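Local coordinates for spermidine N(1)-acetyltransferase (Thermoplasma acidophilum, PDB 3K9U), which catalyses transfer of an acetyl group from acetyl-CoA to polyamines such as spermidine, and so helps protect the cell against polyamine toxicity, at residues A[21-24]-A[25-29]; A[36-39]-A[40-44]; A[133-136]-A[137-141]. One frame throughout, in Å; residues are numbered along the deposited sequence.

Contact 1: residues A[21-24]-A[25-29]; sequences RESW and KWTYA. With ACO (acetyl coenzyme *a), chain G.
Thr27 holds OG1 beside its own backbone N (chi1 -40°), which turns the hydroxyl back onto Ser23 O, and Tyr28, with CG likewise next to its backbone N (chi1 -61°), brings its ring against one face of the indole of Trp24. Both pairs sit at the C-terminal end of helix 13-27, the first helix of this GNAT-fold acetyltransferase, with Tyr28 the first residue to leave helical geometry. Ser23 O takes two donors: Thr27 N at 2.8 Å, and Thr27 OG1 at 2.5 Å from above the carbonyl plane. That ties down the hydroxyl and leaves CG2 facing acetyl-CoA, 3.3 Å from ACO O5P.

On another side of the helix the Tyr28 ring meets Trp24 obliquely, the six-membered ring and the phenol tilted 42° apart. CE2 of Tyr28 sits over the centre of the indole face, 3.5 Å from Trp24 CD2. Trp40 of the next helix stacks on Trp24 and Tyr93 also meets it, while Tyr28 OH bonds to Tyr93 OH. Replacing Trp24 by an alanine would probably open a gap between Tyr28 and Trp40 and leave the Tyr28 ring without the face it rests on.

Ser23 OG is hydrogen-bonded to Leu94 O. Trp26 gives its NE1 to Glu97 O of the second subunit and turns the far side of its ring to the cofactor, where CZ3 lies 3.6 Å from ACO C7P with ACO N8P in the ring plane.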
loop_
_atom_site.group_PDB
_atom_site.type_symbol
_atom_site.label_atom_id
_atom_site.label_comp_id
_atom_site.label_asym_id
_atom_site.label_seq_id
_atom_site.Cartn_x
_atom_site.Cartn_y
_atom_site.Cartn_z
ATOM N N ARG A 21 -0.137 -6.571 -14.106
ATOM C CA ARG A 21 -0.608 -5.323 -14.663
ATOM C C ARG A 21 -0.721 -4.279 -13.545
ATOM O O ARG A 21 -0.233 -3.161 -13.700
ATOM C CB ARG A 21 -1.956 -5.475 -15.376
ATOM C CG ARG A 21 -2.424 -4.150 -16.014
ATOM C CD ARG A 21 -3.919 -4.146 -16.397
ATOM N NE ARG A 21 -4.271 -5.354 -17.127
ATOM C CZ ARG A 21 -3.949 -5.581 -18.391
ATOM N NH1 ARG A 21 -3.298 -4.664 -19.098
ATOM N NH2 ARG A 21 -4.312 -6.725 -18.956
ATOM N N GLU A 22 -1.375 -4.656 -12.441
ATOM C CA GLU A 22 -1.669 -3.704 -11.363
ATOM C C GLU A 22 -0.390 -3.300 -10.661
ATOM O O GLU A 22 -0.209 -2.159 -10.289
ATOM C CB GLU A 22 -2.643 -4.294 -10.326
ATOM C CG GLU A 22 -4.079 -4.372 -10.811
ATOM C CD GLU A 22 -5.035 -4.829 -9.705
ATOM O OE1 GLU A 22 -5.668 -5.891 -9.895
ATOM O OE2 GLU A 22 -5.130 -4.137 -8.644
ATOM N N SER A 23 0.514 -4.250 -10.496
ATOM C CA SER A 23 1.756 -3.942 -9.797
ATOM C C SER A 23 2.638 -2.995 -10.630
ATOM O O SER A 23 3.203 -2.041 -10.100
ATOM C CB SER A 23 2.487 -5.221 -9.431
ATOM O OG SER A 23 3.454 -4.973 -8.434
ATOM N N TRP A 24 2.712 -3.225 -11.928
ATOM C CA TRP A 24 3.572 -2.398 -12.778
ATOM C C TRP A 24 3.020 -0.972 -12.834
ATOM O O TRP A 24 3.779 -0.019 -12.741
ATOM C CB TRP A 24 3.696 -2.983 -14.211
ATOM C CG TRP A 24 4.968 -3.702 -14.461
ATOM C CD1 TRP A 24 5.336 -4.919 -13.956
ATOM C CD2 TRP A 24 6.072 -3.246 -15.257
ATOM N NE1 TRP A 24 6.611 -5.245 -14.387
ATOM C CE2 TRP A 24 7.081 -4.232 -15.182
ATOM C CE3 TRP A 24 6.312 -2.089 -16.013
ATOM C CZ2 TRP A 24 8.311 -4.104 -15.861
ATOM C CZ3 TRP A 24 7.544 -1.950 -16.681
ATOM C CH2 TRP A 24 8.522 -2.952 -16.603
ATOM N N LYS A 25 1.702 -0.821 -12.968
ATOM C CA LYS A 25 1.120 0.533 -13.097
ATOM C C LYS A 25 1.339 1.344 -11.819
ATOM O O LYS A 25 1.559 2.576 -11.857
ATOM C CB LYS A 25 -0.374 0.489 -13.433
ATOM C CG LYS A 25 -0.701 0.050 -14.861
ATOM C CD LYS A 25 -2.204 0.079 -15.044
ATOM C CE LYS A 25 -2.631 -0.110 -16.470
ATOM N NZ LYS A 25 -4.106 -0.395 -16.547
ATOM N N TRP A 26 1.264 0.648 -10.693
ATOM C CA TRP A 26 1.461 1.280 -9.396
ATOM C C TRP A 26 2.961 1.530 -9.118
ATOM O O TRP A 26 3.325 2.643 -8.823
ATOM C CB TRP A 26 0.867 0.424 -8.296
ATOM C CG TRP A 26 1.107 0.976 -6.894
ATOM C CD1 TRP A 26 0.438 2.017 -6.294
ATOM C CD2 TRP A 26 2.064 0.514 -5.926
ATOM N NE1 TRP A 26 0.908 2.206 -5.007
ATOM C CE2 TRP A 26 1.920 1.318 -4.771
ATOM C CE3 TRP A 26 3.009 -0.516 -5.910
ATOM C CZ2 TRP A 26 2.668 1.114 -3.621
ATOM C CZ3 TRP A 26 3.779 -0.703 -4.752
ATOM C CH2 TRP A 26 3.591 0.112 -3.632
ATOM N N THR A 27 3.809 0.507 -9.237
ATOM C CA THR A 27 5.245 0.643 -8.932
ATOM C C THR A 27 6.005 1.614 -9.826
ATOM O O THR A 27 6.916 2.274 -9.388
ATOM C CB THR A 27 6.001 -0.679 -9.103
ATOM O OG1 THR A 27 5.216 -1.770 -8.599
ATOM C CG2 THR A 27 7.335 -0.606 -8.346
ATOM N N TYR A 28 5.652 1.679 -11.103
ATOM C CA TYR A 28 6.410 2.495 -12.029
ATOM C C TYR A 28 5.693 3.796 -12.418
ATOM O O TYR A 28 6.072 4.457 -13.389
ATOM C CB TYR A 28 6.763 1.640 -13.237
ATOM C CG TYR A 28 7.631 0.434 -12.883
ATOM C CD1 TYR A 28 8.967 0.589 -12.611
ATOM C CD2 TYR A 28 7.116 -0.859 -12.885
ATOM C CE1 TYR A 28 9.783 -0.498 -12.296
ATOM C CE2 TYR A 28 7.925 -1.968 -12.559
ATOM C CZ TYR A 28 9.263 -1.764 -12.265
ATOM O OH TYR A 28 10.088 -2.813 -11.943
ATOM N N ALA A 29 4.666 4.166 -11.666
ATOM C CA ALA A 29 3.916 5.394 -11.972
ATOM C C ALA A 29 4.816 6.640 -12.109
ATOM O O ALA A 29 4.652 7.430 -13.052
ATOM C CB ALA A 29 2.785 5.669 -10.925
HETATM N N1A ACO G . 5.263 1.687 0.231
HETATM C C2A ACO G . 6.563 1.993 0.459
HETATM N N3A ACO G . 7.482 1.058 0.763
HETATM C C4A ACO G . 7.165 -0.248 0.820
HETATM C C5A ACO G . 5.772 -0.611 0.573
HETATM C C6A ACO G . 4.805 0.451 0.252
HETATM N N6A ACO G . 3.496 0.186 0.020
HETATM N N7A ACO G . 5.698 -1.925 0.692
HETATM C C8A ACO G . 6.927 -2.368 1.003
HETATM N N9A ACO G . 7.826 -1.375 1.060
HETATM C C1B ACO G . 9.270 -1.570 1.412
HETATM C C2B ACO G . 9.757 -0.728 2.593
HETATM O O2B ACO G . 11.187 -0.488 2.523
HETATM C C3B ACO G . 9.457 -1.575 3.795
HETATM O O3B ACO G . 10.308 -1.238 4.908
HETATM P P3B ACO G . 9.709 -0.181 5.999
HETATM O O7A ACO G . 8.793 -1.028 6.786
HETATM O O8A ACO G . 9.022 0.887 5.156
HETATM O O9A ACO G . 10.996 0.263 6.675
HETATM C C4B ACO G . 9.587 -2.995 3.275
HETATM O O4B ACO G . 9.489 -2.914 1.846
HETATM C C5B ACO G . 8.521 -3.934 3.798
HETATM O O5B ACO G . 8.911 -5.308 3.655
HETATM P P1A ACO G . 7.858 -6.427 3.171
HETATM O O1A ACO G . 6.527 -6.242 3.884
HETATM O O2A ACO G . 8.513 -7.782 3.215
HETATM O O3A ACO G . 7.703 -5.960 1.622
HETATM P P2A ACO G . 6.533 -6.515 0.639
HETATM O O4A ACO G . 5.703 -5.312 0.259
HETATM O O5A ACO G . 5.888 -7.769 1.217
HETATM O O6A ACO G . 7.362 -6.973 -0.636
HETATM C CBP ACO G . 7.929 -5.895 -2.689
HETATM C CCP ACO G . 8.330 -6.123 -1.242
HETATM C CDP ACO G . 8.986 -5.057 -3.381
HETATM C CEP ACO G . 7.879 -7.267 -3.355
HETATM C CAP ACO G . 6.538 -5.223 -2.772
HETATM O OAP ACO G . 6.490 -4.001 -2.024
HETATM C C9P ACO G . 6.090 -4.941 -4.179
HETATM O O9P ACO G . 5.590 -5.833 -4.840
HETATM N N8P ACO G . 6.295 -3.725 -4.627
HETATM C C7P ACO G . 6.003 -3.296 -5.976
HETATM C C6P ACO G . 6.752 -4.045 -7.067
HETATM C C5P ACO G . 8.262 -3.988 -6.961
HETATM O O5P ACO G . 8.862 -2.958 -6.694
HETATM N N4P ACO G . 8.906 -5.126 -7.232
HETATM C C3P ACO G . 10.365 -5.194 -7.298
HETATM C C2P ACO G . 10.829 -4.958 -8.727
HETATM S S1P ACO G . 12.550 -5.300 -8.943
HETATM C C ACO G . 12.585 -6.897 -9.503
HETATM O O ACO G . 11.522 -7.448 -9.762
HETATM C CH3 ACO G . 13.901 -7.622 -9.715
#

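Contact 2: residues A[36-39]-A[40-44]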
loop_
_atom_site.group_PDB
_atom_site.type_symbol
_atom_site.label_atom_id
_atom_site.label_comp_id
_atom_site.label_asym_id
_atom_site.label_seq_id
_atom_site.Cartn_x
_atom_site.Cartn_y
_atom_site.Cartn_z
ATOM N N TYR A 36 4.835 3.016 -22.181
ATOM C CA TYR A 36 5.884 2.039 -21.903
ATOM C C TYR A 36 5.326 0.904 -21.058
ATOM O O TYR A 36 5.555 -0.263 -21.335
ATOM C CB TYR A 36 7.061 2.695 -21.156
ATOM C CG TYR A 36 8.276 1.801 -21.012
ATOM C CD1 TYR A 36 9.313 1.841 -21.938
ATOM C CD2 TYR A 36 8.378 0.908 -19.964
ATOM C CE1 TYR A 36 10.458 1.022 -21.804
ATOM C CE2 TYR A 36 9.501 0.073 -19.821
ATOM C CZ TYR A 36 10.538 0.145 -20.739
ATOM O OH TYR A 36 11.617 -0.686 -20.586
ATOM N N ILE A 37 4.586 1.276 -20.018
ATOM C CA ILE A 37 4.002 0.309 -19.072
ATOM C C ILE A 37 3.000 -0.596 -19.786
ATOM O O ILE A 37 3.069 -1.811 -19.612
ATOM C CB ILE A 37 3.350 1.014 -17.836
ATOM C CG1 ILE A 37 4.440 1.705 -16.999
ATOM C CG2 ILE A 37 2.567 0.006 -17.001
ATOM C CD1 ILE A 37 3.946 2.661 -15.920
ATOM N N GLU A 38 2.112 -0.018 -20.603
ATOM C CA GLU A 38 1.116 -0.809 -21.337
ATOM C C GLU A 38 1.784 -1.697 -22.394
ATOM O O GLU A 38 1.392 -2.838 -22.564
ATOM C CB GLU A 38 0.044 0.066 -21.998
ATOM C CG GLU A 38 -1.299 -0.697 -22.367
ATOM C CD GLU A 38 -1.398 -1.228 -23.840
ATOM O OE1 GLU A 38 -0.628 -0.781 -24.721
ATOM O OE2 GLU A 38 -2.277 -2.086 -24.140
ATOM N N SER A 39 2.797 -1.188 -23.090
ATOM C CA SER A 39 3.529 -2.021 -24.044
ATOM C C SER A 39 4.206 -3.171 -23.320
ATOM O O SER A 39 4.158 -4.322 -23.778
ATOM C CB SER A 39 4.541 -1.211 -24.866
ATOM O OG SER A 39 3.871 -0.351 -25.807
ATOM N N TRP A 40 4.786 -2.885 -22.168
ATOM C CA TRP A 40 5.439 -3.936 -21.406
ATOM C C TRP A 40 4.430 -5.046 -20.984
ATOM O O TRP A 40 4.684 -6.232 -21.218
ATOM C CB TRP A 40 6.180 -3.360 -20.211
ATOM C CG TRP A 40 7.074 -4.374 -19.547
ATOM C CD1 TRP A 40 6.707 -5.317 -18.629
ATOM C CD2 TRP A 40 8.476 -4.532 -19.746
ATOM N NE1 TRP A 40 7.798 -6.049 -18.235
ATOM C CE2 TRP A 40 8.900 -5.592 -18.908
ATOM C CE3 TRP A 40 9.428 -3.867 -20.539
ATOM C CZ2 TRP A 40 10.239 -6.017 -18.847
ATOM C CZ3 TRP A 40 10.765 -4.282 -20.475
ATOM C CH2 TRP A 40 11.156 -5.353 -19.627
ATOM N N ILE A 41 3.283 -4.661 -20.420
ATOM C CA ILE A 41 2.270 -5.649 -20.054
ATOM C C ILE A 41 1.774 -6.429 -21.294
ATOM O O ILE A 41 1.707 -7.647 -21.269
ATOM C CB ILE A 41 1.058 -5.012 -19.322
ATOM C CG1 ILE A 41 1.485 -4.339 -18.003
ATOM C CG2 ILE A 41 -0.081 -6.047 -19.086
ATOM C CD1 ILE A 41 2.372 -5.180 -17.077
ATOM N N ARG A 42 1.466 -5.724 -22.378
ATOM C CA ARG A 42 0.949 -6.355 -23.581
ATOM C C ARG A 42 1.954 -7.385 -24.149
ATOM O O ARG A 42 1.554 -8.435 -24.639
ATOM C CB ARG A 42 0.664 -5.280 -24.635
ATOM C CG ARG A 42 -0.036 -5.801 -25.912
ATOM C CD ARG A 42 0.219 -4.925 -27.168
ATOM N NE ARG A 42 0.055 -3.509 -26.873
ATOM C CZ ARG A 42 1.019 -2.585 -26.910
ATOM N NH1 ARG A 42 2.262 -2.882 -27.292
ATOM N NH2 ARG A 42 0.722 -1.328 -26.586
ATOM N N GLU A 43 3.253 -7.096 -24.059
ATOM C CA GLU A 43 4.262 -7.938 -24.701
ATOM C C GLU A 43 4.825 -9.021 -23.765
ATOM O O GLU A 43 4.839 -10.210 -24.102
ATOM C CB GLU A 43 5.357 -7.049 -25.288
ATOM C CG GLU A 43 4.775 -6.088 -26.367
ATOM C CD GLU A 43 5.824 -5.441 -27.272
ATOM O OE1 GLU A 43 6.742 -4.775 -26.747
ATOM O OE2 GLU A 43 5.731 -5.602 -28.513
ATOM N N LYS A 44 5.237 -8.622 -22.573
ATOM C CA LYS A 44 5.854 -9.543 -21.652
ATOM C C LYS A 44 4.811 -10.373 -20.961
ATOM O O LYS A 44 5.089 -11.492 -20.604
ATOM C CB LYS A 44 6.704 -8.812 -20.610
ATOM C CG LYS A 44 8.125 -8.542 -21.070
ATOM C CD LYS A 44 8.210 -7.732 -22.392
ATOM C CE LYS A 44 9.568 -7.019 -22.532
ATOM N NZ LYS A 44 9.690 -6.210 -23.800
#
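Glu38 O receives the backbone N of Arg42 at 2.9 Å, and the same two residues meet again through their side chains. The arginine, bent at chi3 (-46°), folds its guanidinium back along the helix, so that Glu38 O lies over one of its faces. NH2 then reaches Glu38 OE1 in a salt bridge, modelled so short that its exact length is doubtful; the carboxylate and guanidinium planes stand 60° apart, so the groups do not pair flat. NH1 adds a weak bond to Ser39 OG at 3.3 Å. This is the i to i+4 ion pair of an alpha-helix, here on the exposed side of helix 34-44, which follows the first helix of the GNAT fold and packs against it.

A second i, i+4 pair is aromatic. Tyr36 and Trp40 run side by side in the same direction, and Tyr36 OH approaches Trp40 CZ3 to 3.7 Å. Lys44 lays its CE 3.5 Å above one face of the indole, offset toward the rim. Tyr36 also stacks on Tyr32. Ile37 and Ile41 are the buried residues; Ile41 reaches Arg21 and Trp24 of helix 13-27, while its CG1 comes within 3.4 Å of Ile37 O.

Contact 3: residues A[133-136]-A[137-141]; sequences VGFS and FYYKN. With ACO (acetyl coenzyme *a), chain G.
The backbone N atoms of Phe137 to Lys140 bond to the carbonyls of Val133 to Ser136, four residues back, ending with Lys140 N to Ser136 O at 3.1 Å. Ser136 OG accepts from ACO O2B at 2.8 Å and is also bonded to Ser132 O. Lys140, its chain extended beyond CG, passes Ser136 O and brings NZ to three cofactor oxygens: O2B, O3B and the 3'-phosphate oxygen O9A, the last at 2.8 Å. The ammonium thus probably offsets the charge of that phosphate.

Helix 132-139 is the GNAT helix that follows strand 122-128 and lies along the cofactor. ACO CCP lies 3.3 Å from Phe137 CD2, over one ring face; over the opposite face sits Asn141 ND2, which also donates to Phe137 O. Tyr138, by similarity the proton donor, meets ACO S1P in the plane of its ring and puts OH 3.3 Å from the acetyl carbon ACO C.

Away from the cofactor, Tyr139 meets Phe135 in an offset edge-to-face pair, the edge of Tyr139 toward the face of Phe135, planes at 74°. Its chi1 of 77° folds the ring back over Ser136 CA, a CH-pi contact 3.8 Å from the centroid.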
loop_
_atom_site.group_PDB
_atom_site.type_symbol
_atom_site.label_atom_id
_atom_site.label_comp_id
_atom_site.label_asym_id
_atom_site.label_seq_id
_atom_site.Cartn_x
_atom_site.Cartn_y
_atom_site.Cartn_z
ATOM N N VAL A 133 10.606 1.625 -3.447
ATOM C CA VAL A 133 9.867 0.524 -2.786
ATOM C C VAL A 133 10.618 -0.815 -2.894
ATOM O O VAL A 133 10.947 -1.448 -1.907
ATOM C CB VAL A 133 8.420 0.373 -3.416
ATOM C CG1 VAL A 133 7.692 -0.834 -2.837
ATOM C CG2 VAL A 133 7.559 1.707 -3.222
ATOM N N GLY A 134 10.880 -1.232 -4.119
ATOM C CA GLY A 134 11.713 -2.401 -4.378
ATOM C C GLY A 134 13.135 -2.292 -3.855
ATOM O O GLY A 134 13.633 -3.217 -3.241
ATOM N N PHE A 135 13.794 -1.160 -4.097
ATOM C CA PHE A 135 15.230 -1.028 -3.780
ATOM C C PHE A 135 15.453 -1.147 -2.284
ATOM O O PHE A 135 16.386 -1.844 -1.846
ATOM C CB PHE A 135 15.812 0.279 -4.281
ATOM C CG PHE A 135 17.262 0.479 -3.929
ATOM C CD1 PHE A 135 17.649 1.475 -3.075
ATOM C CD2 PHE A 135 18.228 -0.318 -4.467
ATOM C CE1 PHE A 135 19.012 1.660 -2.742
ATOM C CE2 PHE A 135 19.570 -0.140 -4.157
ATOM C CZ PHE A 135 19.959 0.861 -3.292
ATOM N N SER A 136 14.570 -0.501 -1.515
ATOM C CA SER A 136 14.673 -0.504 -0.044
ATOM C C SER A 136 14.265 -1.856 0.513
ATOM O O SER A 136 14.813 -2.298 1.479
ATOM C CB SER A 136 13.861 0.637 0.570
ATOM O OG SER A 136 12.486 0.510 0.295
ATOM N N PHE A 137 13.327 -2.543 -0.142
ATOM C CA PHE A 137 12.979 -3.890 0.286
ATOM C C PHE A 137 14.182 -4.839 0.198
ATOM O O PHE A 137 14.417 -5.637 1.104
ATOM C CB PHE A 137 11.803 -4.440 -0.515
ATOM C CG PHE A 137 11.637 -5.946 -0.399
ATOM C CD1 PHE A 137 12.160 -6.792 -1.387
ATOM C CD2 PHE A 137 10.971 -6.509 0.697
ATOM C CE1 PHE A 137 12.018 -8.185 -1.300
ATOM C CE2 PHE A 137 10.795 -7.910 0.797
ATOM C CZ PHE A 137 11.332 -8.758 -0.209
ATOM N N TYR A 138 14.943 -4.733 -0.878
ATOM C CA TYR A 138 16.115 -5.589 -1.066
ATOM C C TYR A 138 17.249 -5.281 -0.120
ATOM O O TYR A 138 17.887 -6.218 0.374
ATOM C CB TYR A 138 16.631 -5.500 -2.491
ATOM C CG TYR A 138 15.685 -6.086 -3.489
ATOM C CD1 TYR A 138 15.184 -7.381 -3.339
ATOM C CD2 TYR A 138 15.291 -5.355 -4.604
ATOM C CE1 TYR A 138 14.304 -7.897 -4.265
ATOM C CE2 TYR A 138 14.412 -5.859 -5.514
ATOM C CZ TYR A 138 13.933 -7.117 -5.360
ATOM O OH TYR A 138 13.083 -7.597 -6.319
ATOM N N TYR A 139 17.518 -3.996 0.138
ATOM C CA TYR A 139 18.587 -3.674 1.080
ATOM C C TYR A 139 18.221 -4.109 2.485
ATOM O O TYR A 139 19.110 -4.410 3.266
ATOM C CB TYR A 139 19.157 -2.231 0.978
ATOM C CG TYR A 139 18.397 -0.999 1.553
ATOM C CD1 TYR A 139 18.022 0.067 0.705
ATOM C CD2 TYR A 139 18.163 -0.838 2.929
ATOM C CE1 TYR A 139 17.364 1.234 1.206
ATOM C CE2 TYR A 139 17.511 0.339 3.434
ATOM C CZ TYR A 139 17.100 1.350 2.552
ATOM O OH TYR A 139 16.472 2.506 3.016
ATOM N N LYS A 140 16.921 -4.189 2.783
ATOM C CA LYS A 140 16.464 -4.669 4.084
ATOM C C LYS A 140 16.440 -6.203 4.151
ATOM O O LYS A 140 16.207 -6.763 5.197
ATOM C CB LYS A 140 15.086 -4.098 4.401
ATOM C CG LYS A 140 15.134 -2.620 4.847
ATOM C CD LYS A 140 13.812 -1.914 4.556
ATOM C CE LYS A 140 13.992 -0.372 4.627
ATOM N NZ LYS A 140 12.685 0.390 4.421
ATOM N N ASN A 141 16.667 -6.874 3.032
ATOM C CA ASN A 141 16.770 -8.316 3.005
ATOM C C ASN A 141 18.159 -8.801 2.595
ATOM O O ASN A 141 18.304 -9.880 2.007
ATOM C CB ASN A 141 15.677 -8.875 2.108
ATOM C CG ASN A 141 14.347 -8.861 2.788
ATOM O OD1 ASN A 141 14.064 -9.735 3.593
ATOM N ND2 ASN A 141 13.559 -7.821 2.552
HETATM N N1A ACO G . 5.263 1.687 0.231
HETATM C C2A ACO G . 6.563 1.993 0.459
HETATM N N3A ACO G . 7.482 1.058 0.763
HETATM C C4A ACO G . 7.165 -0.248 0.820
HETATM C C5A ACO G . 5.772 -0.611 0.573
HETATM C C6A ACO G . 4.805 0.451 0.252
HETATM N N6A ACO G . 3.496 0.186 0.020
HETATM N N7A ACO G . 5.698 -1.925 0.692
HETATM C C8A ACO G . 6.927 -2.368 1.003
HETATM N N9A ACO G . 7.826 -1.375 1.060
HETATM C C1B ACO G . 9.270 -1.570 1.412
HETATM C C2B ACO G . 9.757 -0.728 2.593
HETATM O O2B ACO G . 11.187 -0.488 2.523
HETATM C C3B ACO G . 9.457 -1.575 3.795
HETATM O O3B ACO G . 10.308 -1.238 4.908
HETATM P P3B ACO G . 9.709 -0.181 5.999
HETATM O O7A ACO G . 8.793 -1.028 6.786
HETATM O O8A ACO G . 9.022 0.887 5.156
HETATM O O9A ACO G . 10.996 0.263 6.675
HETATM C C4B ACO G . 9.587 -2.995 3.275
HETATM O O4B ACO G . 9.489 -2.914 1.846
HETATM C C5B ACO G . 8.521 -3.934 3.798
HETATM O O5B ACO G . 8.911 -5.308 3.655
HETATM P P1A ACO G . 7.858 -6.427 3.171
HETATM O O1A ACO G . 6.527 -6.242 3.884
HETATM O O2A ACO G . 8.513 -7.782 3.215
HETATM O O3A ACO G . 7.703 -5.960 1.622
HETATM P P2A ACO G . 6.533 -6.515 0.639
HETATM O O4A ACO G . 5.703 -5.312 0.259
HETATM O O5A ACO G . 5.888 -7.769 1.217
HETATM O O6A ACO G . 7.362 -6.973 -0.636
HETATM C CBP ACO G . 7.929 -5.895 -2.689
HETATM C CCP ACO G . 8.330 -6.123 -1.242
HETATM C CDP ACO G . 8.986 -5.057 -3.381
HETATM C CEP ACO G . 7.879 -7.267 -3.355
HETATM C CAP ACO G . 6.538 -5.223 -2.772
HETATM O OAP ACO G . 6.490 -4.001 -2.024
HETATM C C9P ACO G . 6.090 -4.941 -4.179
HETATM O O9P ACO G . 5.590 -5.833 -4.840
HETATM N N8P ACO G . 6.295 -3.725 -4.627
HETATM C C7P ACO G . 6.003 -3.296 -5.976
HETATM C C6P ACO G . 6.752 -4.045 -7.067
HETATM C C5P ACO G . 8.262 -3.988 -6.961
HETATM O O5P ACO G . 8.862 -2.958 -6.694
HETATM N N4P ACO G . 8.906 -5.126 -7.232
HETATM C C3P ACO G . 10.365 -5.194 -7.298
HETATM C C2P ACO G . 10.829 -4.958 -8.727
HETATM S S1P ACO G . 12.550 -5.300 -8.943
HETATM C C ACO G . 12.585 -6.897 -9.503
HETATM O O ACO G . 11.522 -7.448 -9.762
HETATM C CH3 ACO G . 13.901 -7.622 -9.715
#

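In the fold
Contacts 1 and 2 lie on successive helices, 13-27 and 34-44, that pack together, Tyr28 O touching Ile37 CD1; the centres of the two contacts are 11 Å apart. Contact 3 is on helix 132-139, its nearest atoms about 13 Å from contact 2. Contact 1 meets it where Trp26 CH2 comes to Val133 CG1, 4.3 Å apart, and both line the acetyl-CoA pocket. Contact 2, the most exposed, carries an ion pair; contact 1 is partly buried, its inner side aromatic, and reaches the second subunit. Contact 3, also partly buried, has Phe137 and Tyr138 inside, Tyr139 and Lys140 exposed, and combines polar grips on ribose and 3'-phosphate with rings against the pantetheine arm and thioester.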